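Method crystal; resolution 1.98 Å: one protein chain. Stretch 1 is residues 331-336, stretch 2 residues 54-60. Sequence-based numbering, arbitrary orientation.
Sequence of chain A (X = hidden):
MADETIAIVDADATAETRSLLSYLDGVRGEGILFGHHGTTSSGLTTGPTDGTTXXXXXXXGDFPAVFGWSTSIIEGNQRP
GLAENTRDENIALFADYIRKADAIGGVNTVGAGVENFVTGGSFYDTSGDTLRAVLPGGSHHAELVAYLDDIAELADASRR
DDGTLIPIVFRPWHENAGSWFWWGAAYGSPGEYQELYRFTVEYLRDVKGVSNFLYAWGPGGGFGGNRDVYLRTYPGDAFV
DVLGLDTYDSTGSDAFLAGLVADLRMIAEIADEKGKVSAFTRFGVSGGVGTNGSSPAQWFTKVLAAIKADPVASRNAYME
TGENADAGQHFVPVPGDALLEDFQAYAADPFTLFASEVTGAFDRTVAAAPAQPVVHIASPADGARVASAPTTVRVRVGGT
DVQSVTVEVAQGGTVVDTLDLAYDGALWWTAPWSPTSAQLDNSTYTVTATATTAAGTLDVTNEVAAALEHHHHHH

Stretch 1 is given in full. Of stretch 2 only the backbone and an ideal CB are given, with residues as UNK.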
# COMPACT_ATOMS: atom_id res chain seq x y z
N PHE A 331 -14.82 -8.22 12.37
CA PHE A 331 -15.01 -8.64 10.98
C PHE A 331 -14.86 -10.13 10.75
O PHE A 331 -15.37 -10.66 9.77
CB PHE A 331 -14.10 -7.82 10.06
CG PHE A 331 -14.49 -6.37 10.00
CD1 PHE A 331 -14.07 -5.49 10.99
CD2 PHE A 331 -15.31 -5.90 8.99
CE1 PHE A 331 -14.44 -4.15 10.95
CE2 PHE A 331 -15.69 -4.56 8.95
CZ PHE A 331 -15.25 -3.69 9.93
N VAL A 332 -14.15 -10.80 11.66
CA VAL A 332 -14.13 -12.26 11.69
C VAL A 332 -15.15 -12.75 12.72
O VAL A 332 -15.04 -12.41 13.90
CB VAL A 332 -12.73 -12.81 12.03
CG1 VAL A 332 -12.78 -14.31 12.35
CG2 VAL A 332 -11.72 -12.51 10.88
N PRO A 333 -16.14 -13.54 12.29
CA PRO A 333 -17.16 -14.05 13.22
C PRO A 333 -16.55 -14.85 14.37
O PRO A 333 -15.53 -15.50 14.20
CB PRO A 333 -18.01 -14.99 12.35
CG PRO A 333 -17.77 -14.55 10.95
CD PRO A 333 -16.36 -14.01 10.91
N VAL A 334 -17.19 -14.78 15.54
CA VAL A 334 -16.76 -15.52 16.71
C VAL A 334 -17.99 -16.25 17.25
O VAL A 334 -19.09 -16.04 16.74
CB VAL A 334 -16.12 -14.59 17.78
CG1 VAL A 334 -14.90 -13.90 17.19
CG2 VAL A 334 -17.13 -13.56 18.27
N PRO A 335 -17.80 -17.16 18.22
CA PRO A 335 -18.98 -17.91 18.67
C PRO A 335 -20.08 -16.94 19.08
O PRO A 335 -19.80 -15.93 19.73
CB PRO A 335 -18.45 -18.70 19.87
CG PRO A 335 -17.00 -18.89 19.56
CD PRO A 335 -16.58 -17.59 18.91
N GLY A 336 -21.31 -17.22 18.69
CA GLY A 336 -22.40 -16.32 18.96
C GLY A 336 -22.84 -15.55 17.74
O GLY A 336 -23.98 -15.10 17.68
N UNK A 54 -5.14 -15.57 18.40
CA UNK A 54 -6.01 -14.93 17.41
C UNK A 54 -7.42 -15.54 17.38
O UNK A 54 -7.56 -16.76 17.50
CB UNK A 54 -5.38 -15.04 16.02
N UNK A 55 -8.44 -14.72 17.20
CA UNK A 55 -9.79 -15.23 16.98
C UNK A 55 -9.84 -16.16 15.76
O UNK A 55 -10.65 -17.08 15.71
CB UNK A 55 -10.77 -14.07 16.80
N UNK A 56 -8.98 -15.90 14.78
CA UNK A 56 -8.95 -16.70 13.57
C UNK A 56 -8.49 -18.11 13.90
O UNK A 56 -9.05 -19.09 13.42
CB UNK A 56 -8.04 -16.06 12.52
N UNK A 57 -7.43 -18.21 14.70
CA UNK A 57 -6.95 -19.50 15.16
C UNK A 57 -8.03 -20.21 15.98
O UNK A 57 -8.28 -21.40 15.79
CB UNK A 57 -5.67 -19.33 15.98
N UNK A 58 -8.69 -19.49 16.89
CA UNK A 58 -9.70 -20.12 17.74
C UNK A 58 -10.92 -20.61 16.97
O UNK A 58 -11.48 -21.65 17.29
CB UNK A 58 -10.15 -19.13 18.82
N UNK A 59 -11.33 -19.85 15.96
CA UNK A 59 -12.53 -20.24 15.21
C UNK A 59 -12.27 -21.23 14.07
O UNK A 59 -13.12 -22.05 13.78
CB UNK A 59 -13.19 -18.99 14.64
N UNK A 60 -11.10 -21.14 13.43
CA UNK A 60 -10.83 -22.00 12.26
C UNK A 60 -9.82 -23.12 12.52
O UNK A 60 -9.77 -24.08 11.77
CB UNK A 60 -10.32 -21.14 11.10

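Residues 331–336 form an irregular segment that lies against a helix that begins at position 55, and what it offers that helix is largely aliphatic: the methyls of V332 and V334, the ring of P335 and the carbonyl of P333.

Position 54 lies just before the first helical turn, with extended backbone angles (-155/142) and nothing of stretch 1 within 5.5 Å of its ideal CB. This is an N-cap site, where serine, threonine, aspartate or asparagine could accept from the free amides of the first turn. The residue is S54, whose OG accepts from the backbone N of 56 at 3.0 Å, a capping bond.

At position 55 the CA-to-CB bond points toward stretch 1, and the ideal CB is 4.2 Å from V334 CG1 and 4.9 Å from V332 CG1. The two methyls would favour a small or medium aliphatic side chain, although the first helical turn also commonly takes an acidic one. The residue is D55. With chi1 m, its OD2 comes to 3.6 Å from V334 CG1, a van der Waals contact; both carboxylate oxygens find their hydrogen bonds elsewhere in the structure.

Position 56 directs its CB sideways, 5.1 Å from V332 CG1, leaving room for valine, isoleucine, leucine or methionine to reach the valine. It is V56, in the t rotamer, and its CG2 meets V332 CG2 at 4.1 Å.

Position 57 is out of reach of stretch 1, so many helix-compatible residues would serve; K57 occupies it with an extended outer chain.

Position 58 points its CB toward stretch 1 but has nothing of it within 5.5 Å. A polar residue is as suitable here as a longer apolar one. N58 makes no contact across the gap, and its ND2 is hydrogen-bonded elsewhere in the structure.

Position 59, one turn beyond 55, again points toward stretch 1. Its ideal CB is 4.2 Å from P333 O and 5.2 Å from V332 CG1. A donor could in principle address the carbonyl, but the surrounding methyls equally suit a branched aliphatic residue. The residue is V59, with more area covered by stretch 1 than any other residue of the helix. In the m rotamer, CG2 packs 4.2 Å from V332 CG1, while CG1 approaches P335 CD at 4.3 Å and P333 O at 3.6 Å. Valine cannot donate, and this carbonyl remains without a hydrogen-bonding partner.

Position 60 is beyond contact and tolerant of many residues. T60 turns its OG1 back to donate to V56 O at 2.7 Å.

Stretch 2, residues 54-60: SDVKNVT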
# COMPACT_ATOMS: atom_id res chain seq x y z
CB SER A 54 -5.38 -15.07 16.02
OG SER A 54 -6.28 -14.69 15.00
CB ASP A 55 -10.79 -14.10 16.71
CG ASP A 55 -11.11 -13.29 17.96
OD1 ASP A 55 -10.74 -13.73 19.06
OD2 ASP A 55 -11.74 -12.23 17.82
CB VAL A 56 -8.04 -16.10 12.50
CG1 VAL A 56 -7.95 -17.05 11.31
CG2 VAL A 56 -8.56 -14.75 12.07
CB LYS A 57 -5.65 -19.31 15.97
CG LYS A 57 -5.18 -20.52 16.76
CD LYS A 57 -4.79 -21.69 15.86
CE LYS A 57 -4.29 -22.87 16.68
NZ LYS A 57 -3.87 -24.03 15.82
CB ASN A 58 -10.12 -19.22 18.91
CG ASN A 58 -8.97 -18.92 19.86
OD1 ASN A 58 -7.95 -19.61 19.86
ND2 ASN A 58 -9.12 -17.88 20.67
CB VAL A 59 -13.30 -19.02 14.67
CG1 VAL A 59 -13.65 -18.07 15.80
CG2 VAL A 59 -12.50 -18.31 13.62
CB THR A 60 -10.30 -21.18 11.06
OG1 THR A 60 -8.94 -20.82 11.29
CG2 THR A 60 -11.14 -19.94 10.85
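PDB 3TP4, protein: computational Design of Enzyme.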